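Side-chain contacts in malonyl CoA-acyl carrier protein transacylase (Clostridium perfringens, PDB 3PTW), which probably catalyses transfer of the malonyl group from coenzyme A to the acyl carrier protein, the step that supplies malonyl units for fatty acid synthesis: residues 305-308 with 309-313; 257-260 with 261-264; 135-139 with 140-144; 30-33 with 34-37. All blocks are in the same frame, centred on the assembly; numbering follows the deposited sequence.

Overall arrangement
All four contacts are local, joining side chains one helical turn or less apart, and none touches another. Interaction 1, on helix 298-315, is a surface contact with no buried residue, held by backbone bonds and a long ion pair. Interactions 2, 3 and 4 are partly buried. In 257-264 one helix face is apolar and packed on strands of the six-stranded sheet, while the solvent side carries a short lysine-glutamate bridge. Residues 135-144 differ in kind: a loop from the four-stranded antiparallel sheet enters helix 139-149 through a capping box. In 30-37 most charged ends bond outside the segments. Interactions 3 and 4 lie farthest apart, their centres about 43 Å from each other.

Interaction 1 of 4, residues 305-308 with 309-313; sequences LSKL and REMEV
L305 and R309 meet one turn apart on helix 298-315, with the guanidinium of R309 folded back over the backbone of the preceding turn. Its NH1 lies 3.5 Å from L305 CB, and L305 O sits 3.7 Å above the guanidinium plane, over its centre. The chain reaches this place by a bend at chi3 (-56°), which turns the group back toward the start of the helix. The positive charge probably adds some electrostatic attraction to L305 O, but the hydrogen bond to L305 O comes from R309 N at 2.9 Å.

The following carbonyls accept mainly from the N-H four residues on, with uneven quality. S306 O accepts from E310 N at 3.3 Å with an N-H...O angle of 151°, and L308 O accepts from E312 N at 3.0 Å. K307 O has two donors, both weak: M311 N, nearly straight at 170° but long, and E310 N, a strongly bent i to i+3 bond. M311 CG also lies 3.2 Å from K307 O. Among the side-chain charges, K307 NZ and E310 OE2 form a salt bridge that is long at 4.0 Å, so it amounts to a loose electrostatic pairing.

The helix rests on its neighbours through L305, L308, M311 and K307: K307 touches T291 and L293 of strand 291-295, M311 touches T291, and in the loops L305 packs on L80 and V82, and L308 on V82.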
loop_
_atom_site.group_PDB
_atom_site.type_symbol
_atom_site.label_atom_id
_atom_site.label_comp_id
_atom_site.label_asym_id
_atom_site.label_seq_id
_atom_site.Cartn_x
_atom_site.Cartn_y
_atom_site.Cartn_z
ATOM N N LEU A 305 17.198 -12.769 5.354
ATOM C CA LEU A 305 17.787 -13.280 6.595
ATOM C C LEU A 305 19.311 -13.302 6.525
ATOM O O LEU A 305 19.993 -12.998 7.514
ATOM C CB LEU A 305 17.262 -14.686 6.937
ATOM C CG LEU A 305 15.778 -14.894 7.266
ATOM C CD1 LEU A 305 15.514 -16.362 7.582
ATOM C CD2 LEU A 305 15.285 -13.993 8.405
ATOM N N SER A 306 19.841 -13.665 5.355
ATOM C CA SER A 306 21.289 -13.690 5.140
ATOM C C SER A 306 21.913 -12.298 5.320
ATOM O O SER A 306 22.950 -12.152 5.989
ATOM C CB SER A 306 21.622 -14.260 3.762
ATOM O OG SER A 306 22.935 -14.770 3.743
ATOM N N LYS A 307 21.273 -11.282 4.737
ATOM C CA LYS A 307 21.710 -9.898 4.925
ATOM C C LYS A 307 21.601 -9.455 6.394
ATOM O O LYS A 307 22.518 -8.829 6.929
ATOM C CB LYS A 307 20.933 -8.940 4.008
ATOM C CG LYS A 307 21.351 -7.469 4.125
ATOM C CD LYS A 307 22.848 -7.272 3.878
ATOM C CE LYS A 307 23.179 -5.807 3.704
ATOM N NZ LYS A 307 24.637 -5.582 3.539
ATOM N N LEU A 308 20.493 -9.786 7.046
ATOM C CA LEU A 308 20.318 -9.399 8.450
ATOM C C LEU A 308 21.356 -10.037 9.382
ATOM O O LEU A 308 21.782 -9.408 10.357
ATOM C CB LEU A 308 18.891 -9.680 8.948
ATOM C CG LEU A 308 17.789 -8.833 8.309
ATOM C CD1 LEU A 308 16.404 -9.299 8.770
ATOM C CD2 LEU A 308 17.983 -7.351 8.582
ATOM N N ARG A 309 21.759 -11.268 9.074
ATOM C CA ARG A 309 22.776 -11.971 9.874
ATOM C C ARG A 309 24.200 -11.419 9.716
ATOM O O ARG A 309 25.008 -11.518 10.642
ATOM C CB ARG A 309 22.727 -13.488 9.646
ATOM C CG ARG A 309 21.508 -14.161 10.308
ATOM C CD ARG A 309 21.602 -15.683 10.295
ATOM N NE ARG A 309 21.776 -16.207 8.940
ATOM C CZ ARG A 309 20.796 -16.681 8.175
ATOM N NH1 ARG A 309 19.542 -16.727 8.622
ATOM N NH2 ARG A 309 21.078 -17.123 6.955
ATOM N N GLU A 310 24.502 -10.838 8.558
ATOM C CA GLU A 310 25.745 -10.082 8.381
ATOM C C GLU A 310 25.777 -8.934 9.394
ATOM O O GLU A 310 26.693 -8.840 10.212
ATOM C CB GLU A 310 25.845 -9.504 6.964
ATOM C CG GLU A 310 26.267 -10.477 5.868
ATOM C CD GLU A 310 26.338 -9.812 4.492
ATOM O OE1 GLU A 310 25.772 -10.370 3.526
ATOM O OE2 GLU A 310 26.951 -8.727 4.374
ATOM N N MET A 311 24.739 -8.096 9.337
ATOM C CA MET A 311 24.610 -6.872 10.138
ATOM C C MET A 311 24.571 -7.128 11.644
ATOM O O MET A 311 25.056 -6.306 12.421
ATOM C CB MET A 311 23.362 -6.070 9.713
ATOM C CG MET A 311 23.188 -5.924 8.196
ATOM S SD MET A 311 21.724 -5.006 7.657
ATOM C CE MET A 311 22.425 -3.369 7.382
ATOM N N GLU A 312 23.993 -8.255 12.055
ATOM C CA GLU A 312 23.942 -8.607 13.477
ATOM C C GLU A 312 25.283 -9.171 13.985
ATOM O O GLU A 312 25.624 -8.998 15.156
ATOM C CB GLU A 312 22.763 -9.543 13.799
ATOM C CG GLU A 312 22.975 -11.017 13.444
ATOM C CD GLU A 312 22.064 -11.960 14.222
ATOM O OE1 GLU A 312 20.847 -11.690 14.305
ATOM O OE2 GLU A 312 22.570 -12.979 14.743
ATOM N N VAL A 313 26.030 -9.839 13.101
ATOM C CA VAL A 313 27.394 -10.293 13.404
ATOM C C VAL A 313 28.330 -9.085 13.533
ATOM O O VAL A 313 29.163 -9.031 14.441
ATOM C CB VAL A 313 27.906 -11.354 12.374
ATOM C CG1 VAL A 313 29.380 -11.148 12.010
ATOM C CG2 VAL A 313 27.709 -12.758 12.928
#

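Interaction 2 of 4, residues 257-260 with 261-264; sequences NDIE and KMIE
I259 sends its two branches to different partners on the next turn of helix 255-264. Its CD1 approaches M262 SD at 4.3 Å, and its CG2 approaches I263 CD1 at 4.2 Å, both apolar contacts. I263 holds CG1 opposite its own carbonyl carbon and extends straight on to CD1, so that CG1 runs back beside I259 O. M262 starts in the same sense and stays extended as far as SD, then bends at chi3, turning CE off the line of the chain; its CG lies 3.3 Å from D258 O.

These residues form the inner face of a helix packed on the central sheet of the acyltransferase domain: I259, M262 and I263 touch F270 of strand 269-273, and M262 also meets I86 and C88 of strand 86-89 and M227 of strand 225-228. Buried D258 is on this side too, where OD2 is hydrogen-bonded to N229 ND2. D258 comes close to, but does not contact, the G89-S91-G93 turn, whose sequence is consistent with a nucleophile elbow.

On the more exposed side K261 is folded by bends at chi2 and chi4 (-76° and -89°), its CG passing 3.5 Å from N257 O. The second bend brings NZ to E264 OE1 at 2.7 Å, a hydrogen-bonded salt bridge in which the nitrogen stands 48° out of the carboxylate plane. E264 meets it with a chain extended beyond CG. Beneath the side chains four i to i+4 backbone bonds, from K261 N to N257 O through E264 N to E260 O, are all 2.9 Å long.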
loop_
_atom_site.group_PDB
_atom_site.type_symbol
_atom_site.label_atom_id
_atom_site.label_comp_id
_atom_site.label_asym_id
_atom_site.label_seq_id
_atom_site.Cartn_x
_atom_site.Cartn_y
_atom_site.Cartn_z
ATOM N N ASN A 257 7.058 11.120 0.833
ATOM C CA ASN A 257 7.226 11.830 2.104
ATOM C C ASN A 257 7.328 10.844 3.280
ATOM O O ASN A 257 8.143 11.035 4.204
ATOM C CB ASN A 257 6.088 12.824 2.338
ATOM C CG ASN A 257 5.834 13.738 1.138
ATOM O OD1 ASN A 257 5.363 13.304 0.077
ATOM N ND2 ASN A 257 6.125 15.009 1.315
ATOM N N ASP A 258 6.507 9.794 3.222
ATOM C CA ASP A 258 6.514 8.730 4.230
ATOM C C ASP A 258 7.907 8.127 4.360
ATOM O O ASP A 258 8.444 8.032 5.461
ATOM C CB ASP A 258 5.506 7.620 3.886
ATOM C CG ASP A 258 4.075 8.015 4.171
ATOM O OD1 ASP A 258 3.846 8.889 5.043
ATOM O OD2 ASP A 258 3.162 7.431 3.542
ATOM N N ILE A 259 8.492 7.746 3.225
ATOM C CA ILE A 259 9.832 7.148 3.201
ATOM C C ILE A 259 10.861 8.123 3.774
ATOM O O ILE A 259 11.669 7.751 4.624
ATOM C CB ILE A 259 10.236 6.695 1.775
ATOM C CG1 ILE A 259 9.259 5.636 1.252
ATOM C CG2 ILE A 259 11.709 6.217 1.741
ATOM C CD1 ILE A 259 9.121 4.367 2.158
ATOM N N GLU A 260 10.790 9.368 3.310
ATOM C CA GLU A 260 11.680 10.446 3.738
ATOM C C GLU A 260 11.659 10.583 5.266
ATOM O O GLU A 260 12.708 10.663 5.905
ATOM C CB GLU A 260 11.250 11.761 3.036
ATOM C CG GLU A 260 12.363 12.535 2.325
ATOM C CD GLU A 260 12.034 12.889 0.848
ATOM O OE1 GLU A 260 12.877 12.570 -0.023
ATOM O OE2 GLU A 260 10.967 13.477 0.553
ATOM N N LYS A 261 10.460 10.592 5.847
ATOM C CA LYS A 261 10.292 10.677 7.293
ATOM C C LYS A 261 10.832 9.447 8.015
ATOM O O LYS A 261 11.434 9.557 9.092
ATOM C CB LYS A 261 8.827 10.927 7.662
ATOM C CG LYS A 261 8.373 12.361 7.412
ATOM C CD LYS A 261 8.905 13.305 8.482
ATOM C CE LYS A 261 8.799 14.753 8.024
ATOM N NZ LYS A 261 10.017 15.186 7.269
ATOM N N MET A 262 10.635 8.276 7.413
ATOM C CA MET A 262 11.169 7.046 7.978
ATOM C C MET A 262 12.690 7.163 8.092
ATOM O O MET A 262 13.260 6.834 9.127
ATOM C CB MET A 262 10.757 5.821 7.143
ATOM C CG MET A 262 9.292 5.433 7.319
ATOM S SD MET A 262 8.749 3.983 6.395
ATOM C CE MET A 262 9.381 2.659 7.444
ATOM N N ILE A 263 13.329 7.637 7.020
ATOM C CA ILE A 263 14.777 7.839 6.987
ATOM C C ILE A 263 15.213 8.904 7.998
ATOM O O ILE A 263 16.199 8.705 8.708
ATOM C CB ILE A 263 15.278 8.176 5.554
ATOM C CG1 ILE A 263 15.106 6.945 4.655
ATOM C CG2 ILE A 263 16.740 8.702 5.572
ATOM C CD1 ILE A 263 15.560 7.115 3.220
ATOM N N GLU A 264 14.473 10.015 8.054
ATOM C CA GLU A 264 14.658 11.051 9.084
ATOM C C GLU A 264 14.678 10.431 10.470
ATOM O O GLU A 264 15.517 10.758 11.297
ATOM C CB GLU A 264 13.510 12.054 9.031
ATOM C CG GLU A 264 13.897 13.473 8.713
ATOM C CD GLU A 264 12.736 14.440 8.936
ATOM O OE1 GLU A 264 12.539 15.324 8.075
ATOM O OE2 GLU A 264 12.008 14.296 9.955
#

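Interaction 3 of 4, residues 135-139 with 140-144; sequences LRMTP and EQVDE
T138 and Q141 join a loop to the first turn of helix 139-149. After a left-handed residue at R136, the backbone is extended at M137 and T138 (phi/psi -133°/139° at M137) and becomes helical at P139. From there V142 N bonds to T138 O at 3.1 Å and D143 N to P139 O at 2.9 Å, each donor lying in the plane of its acceptor carbonyl.

At the N-cap the two residues exchange bonds in a capping box. T138 OG1 takes the position between its own backbone N and carbonyl carbon, which directs it at Q141 N; this bond is weak, at 3.3 Å. The return bond is stronger: T138 N donates to Q141 OE1 at 3.1 Å, in the amide plane and on a lone pair of the oxygen. Q141 remains extended beyond CG, reaching back past the turn, and OE1 comes within 3.3 Å of M137 CA. E140, bent at chi2, places OE1 3.6 Å from T138 CB, lying obliquely across the threonine.

M137 is bent twice along its chain and crosses Q141 at about a right angle, its CE 3.8 Å from Q141 CB. Its CB also meets V142 CG2 at 3.8 Å, an apolar contact on the inner side of the helix start, where V142 goes on to touch I166 and I168 of strand 165-169.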
loop_
_atom_site.group_PDB
_atom_site.type_symbol
_atom_site.label_atom_id
_atom_site.label_comp_id
_atom_site.label_asym_id
_atom_site.label_seq_id
_atom_site.Cartn_x
_atom_site.Cartn_y
_atom_site.Cartn_z
ATOM N N LEU A 135 5.725 10.727 -15.557
ATOM C CA LEU A 135 7.163 10.528 -15.425
ATOM C C LEU A 135 7.949 11.810 -15.661
ATOM O O LEU A 135 7.544 12.647 -16.462
ATOM C CB LEU A 135 7.643 9.434 -16.386
ATOM C CG LEU A 135 7.083 8.014 -16.252
ATOM C CD1 LEU A 135 7.814 7.085 -17.203
ATOM C CD2 LEU A 135 7.227 7.511 -14.837
ATOM N N ARG A 136 9.062 11.952 -14.941
ATOM C CA ARG A 136 10.042 13.034 -15.153
ATOM C C ARG A 136 9.463 14.440 -14.928
ATOM O O ARG A 136 9.808 15.397 -15.649
ATOM C CB ARG A 136 10.622 12.955 -16.567
ATOM C CG ARG A 136 12.138 13.051 -16.642
ATOM C CD ARG A 136 12.770 11.758 -17.170
ATOM N NE ARG A 136 11.960 11.085 -18.197
ATOM C CZ ARG A 136 11.662 11.588 -19.396
ATOM N NH1 ARG A 136 10.926 10.879 -20.244
ATOM N NH2 ARG A 136 12.082 12.799 -19.748
ATOM N N MET A 137 8.574 14.553 -13.945
ATOM C CA MET A 137 7.999 15.830 -13.574
ATOM C C MET A 137 8.071 15.952 -12.065
ATOM O O MET A 137 7.778 14.992 -11.351
ATOM C CB MET A 137 6.527 15.918 -13.984
ATOM C CG MET A 137 6.186 15.481 -15.400
ATOM S SD MET A 137 5.800 16.853 -16.481
ATOM C CE MET A 137 4.454 17.634 -15.610
ATOM N N THR A 138 8.424 17.141 -11.580
ATOM C CA THR A 138 8.353 17.438 -10.149
ATOM C C THR A 138 6.886 17.636 -9.768
ATOM O O THR A 138 6.040 17.858 -10.653
ATOM C CB THR A 138 9.162 18.703 -9.783
ATOM O OG1 THR A 138 8.630 19.837 -10.486
ATOM C CG2 THR A 138 10.660 18.522 -10.131
ATOM N N PRO A 139 6.566 17.550 -8.457
ATOM C CA PRO A 139 5.200 17.858 -8.024
ATOM C C PRO A 139 4.735 19.230 -8.509
ATOM O O PRO A 139 3.584 19.384 -8.925
ATOM C CB PRO A 139 5.312 17.853 -6.495
ATOM C CG PRO A 139 6.450 16.909 -6.212
ATOM C CD PRO A 139 7.417 17.079 -7.339
ATOM N N GLU A 140 5.626 20.220 -8.447
ATOM C CA GLU A 140 5.283 21.593 -8.829
ATOM C C GLU A 140 4.844 21.685 -10.283
ATOM O O GLU A 140 3.887 22.391 -10.597
ATOM C CB GLU A 140 6.450 22.565 -8.570
ATOM C CG GLU A 140 6.727 22.824 -7.095
ATOM C CD GLU A 140 7.488 21.692 -6.419
ATOM O OE1 GLU A 140 8.027 20.818 -7.122
ATOM O OE2 GLU A 140 7.563 21.679 -5.177
ATOM N N GLN A 141 5.551 20.972 -11.158
ATOM C CA GLN A 141 5.187 20.898 -12.566
ATOM C C GLN A 141 3.822 20.264 -12.734
ATOM O O GLN A 141 2.998 20.746 -13.508
ATOM C CB GLN A 141 6.225 20.112 -13.364
ATOM C CG GLN A 141 7.456 20.931 -13.780
ATOM C CD GLN A 141 8.512 20.071 -14.475
ATOM O OE1 GLN A 141 8.851 18.986 -14.015
ATOM N NE2 GLN A 141 9.009 20.546 -15.594
ATOM N N VAL A 142 3.586 19.179 -12.004
ATOM C CA VAL A 142 2.303 18.506 -12.063
ATOM C C VAL A 142 1.179 19.429 -11.577
ATOM O O VAL A 142 0.058 19.368 -12.097
ATOM C CB VAL A 142 2.342 17.128 -11.358
ATOM C CG1 VAL A 142 0.970 16.509 -11.325
ATOM C CG2 VAL A 142 3.256 16.198 -12.124
ATOM N N ASP A 143 1.487 20.336 -10.645
ATOM C CA ASP A 143 0.500 21.335 -10.240
ATOM C C ASP A 143 0.103 22.234 -11.397
ATOM O O ASP A 143 -1.058 22.608 -11.522
ATOM C CB ASP A 143 1.003 22.175 -9.072
ATOM C CG ASP A 143 1.054 21.393 -7.786
ATOM O OD1 ASP A 143 0.315 20.386 -7.684
ATOM O OD2 ASP A 143 1.842 21.776 -6.893
ATOM N N GLU A 144 1.070 22.569 -12.248
ATOM C CA GLU A 144 0.797 23.395 -13.407
ATOM C C GLU A 144 -0.100 22.646 -14.400
ATOM O O GLU A 144 -1.049 23.222 -14.932
ATOM C CB GLU A 144 2.107 23.867 -14.057
ATOM C CG GLU A 144 2.131 25.358 -14.342
ATOM C CD GLU A 144 1.243 25.744 -15.504
ATOM O OE1 GLU A 144 1.350 25.086 -16.559
ATOM O OE2 GLU A 144 0.456 26.706 -15.374
#

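Interaction 4 of 4, residues 30-33 with 34-37; sequences KEVF and KRSS
E31 and R35 belong to a regular turn of helix 27-40, in which K34, R35, S36 and S37 each donate a backbone N-H to the carbonyl four residues earlier, the S37 N bond to F33 O being nearly straight at 170°. The E31 and R35 side chains touch through their aliphatic parts, CG against CD at 4.1 Å. The charged ends do not join: E31 OE1 and R35 NE are 5.9 Å apart, and the carboxylate and guanidinium planes stand 83° to each other. E31 has CG anti to its backbone N and is extended beyond it, whereas R35, bent at chi3 (60°), carries its guanidinium toward V32, whose CG2 lies 4.3 Å from NH2. One partner of that group is E107, salt-bridged to NH1.

K34 crosses the preceding turn, with CD 3.6 Å from K30 O, and its NZ pairs with E45. S37 OG lies 3.2 Å from F33 O and is hydrogen-bonded to M44 N. S36, with OG opposite its backbone N, directs that oxygen away from V32 O to T68 OG1.

F33 and V32 face inward, F33 meeting the ring of F49 at about 45° and both touching helix 59-79, while S36 and R35 pack on F106 of helix 106-122. This is amphipathic helix packing in the helical part of an acyltransferase fold, one face set among neighbouring helices and the other carrying charges, two of them, K34 and R35, bridged to E45 of helix 44-49 and E107 of helix 106-122.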
loop_
_atom_site.group_PDB
_atom_site.type_symbol
_atom_site.label_atom_id
_atom_site.label_comp_id
_atom_site.label_asym_id
_atom_site.label_seq_id
_atom_site.Cartn_x
_atom_site.Cartn_y
_atom_site.Cartn_z
ATOM N N LYS A 30 0.443 -20.613 7.936
ATOM C CA LYS A 30 -0.720 -21.487 7.783
ATOM C C LYS A 30 -1.882 -20.996 8.660
ATOM O O LYS A 30 -3.017 -20.859 8.189
ATOM C CB LYS A 30 -0.333 -22.938 8.140
ATOM C CG LYS A 30 -1.255 -24.027 7.556
ATOM C CD LYS A 30 -0.780 -25.469 7.855
ATOM C CE LYS A 30 0.337 -25.966 6.910
ATOM N NZ LYS A 30 1.741 -25.763 7.425
ATOM N N GLU A 31 -1.583 -20.699 9.922
ATOM C CA GLU A 31 -2.603 -20.290 10.888
ATOM C C GLU A 31 -3.256 -18.959 10.503
ATOM O O GLU A 31 -4.463 -18.769 10.702
ATOM C CB GLU A 31 -1.997 -20.227 12.299
ATOM C CG GLU A 31 -2.948 -19.760 13.405
ATOM C CD GLU A 31 -2.388 -19.970 14.811
ATOM O OE1 GLU A 31 -3.201 -20.149 15.746
ATOM O OE2 GLU A 31 -1.144 -19.964 14.989
ATOM N N VAL A 32 -2.466 -18.045 9.942
ATOM C CA VAL A 32 -3.003 -16.757 9.516
ATOM C C VAL A 32 -4.048 -16.907 8.408
ATOM O O VAL A 32 -5.064 -16.195 8.402
ATOM C CB VAL A 32 -1.891 -15.765 9.112
ATOM C CG1 VAL A 32 -2.471 -14.598 8.328
ATOM C CG2 VAL A 32 -1.176 -15.259 10.353
ATOM N N PHE A 33 -3.803 -17.834 7.484
ATOM C CA PHE A 33 -4.740 -18.098 6.390
ATOM C C PHE A 33 -6.023 -18.720 6.906
ATOM O O PHE A 33 -7.119 -18.375 6.450
ATOM C CB PHE A 33 -4.099 -18.974 5.300
ATOM C CG PHE A 33 -3.401 -18.185 4.246
ATOM C CD1 PHE A 33 -4.058 -17.842 3.067
ATOM C CD2 PHE A 33 -2.101 -17.722 4.453
ATOM C CE1 PHE A 33 -3.424 -17.072 2.094
ATOM C CE2 PHE A 33 -1.459 -16.957 3.486
ATOM C CZ PHE A 33 -2.132 -16.629 2.297
ATOM N N LYS A 34 -5.873 -19.634 7.866
ATOM C CA LYS A 34 -7.005 -20.260 8.544
ATOM C C LYS A 34 -7.919 -19.201 9.177
ATOM O O LYS A 34 -9.136 -19.238 9.009
ATOM C CB LYS A 34 -6.504 -21.253 9.603
ATOM C CG LYS A 34 -6.684 -22.727 9.251
ATOM C CD LYS A 34 -5.769 -23.199 8.139
ATOM C CE LYS A 34 -6.093 -24.636 7.748
ATOM N NZ LYS A 34 -5.605 -24.942 6.373
ATOM N N ARG A 35 -7.315 -18.241 9.867
ATOM C CA ARG A 35 -8.051 -17.186 10.555
ATOM C C ARG A 35 -8.748 -16.225 9.581
ATOM O O ARG A 35 -9.829 -15.702 9.873
ATOM C CB ARG A 35 -7.105 -16.409 11.471
ATOM C CG ARG A 35 -6.667 -17.171 12.717
ATOM C CD ARG A 35 -5.450 -16.515 13.360
ATOM N NE ARG A 35 -5.700 -15.132 13.782
ATOM C CZ ARG A 35 -4.756 -14.217 14.013
ATOM N NH1 ARG A 35 -5.104 -12.988 14.393
ATOM N NH2 ARG A 35 -3.473 -14.515 13.861
ATOM N N SER A 36 -8.116 -15.991 8.430
ATOM C CA SER A 36 -8.657 -15.075 7.438
ATOM C C SER A 36 -9.886 -15.706 6.812
ATOM O O SER A 36 -10.924 -15.048 6.636
ATOM C CB SER A 36 -7.611 -14.743 6.370
ATOM O OG SER A 36 -8.134 -13.793 5.449
ATOM N N SER A 37 -9.760 -16.985 6.489
ATOM C CA SER A 37 -10.881 -17.764 5.990
ATOM C C SER A 37 -12.043 -17.762 6.973
ATOM O O SER A 37 -13.174 -17.491 6.578
ATOM C CB SER A 37 -10.447 -19.191 5.676
ATOM O OG SER A 37 -9.573 -19.179 4.575
#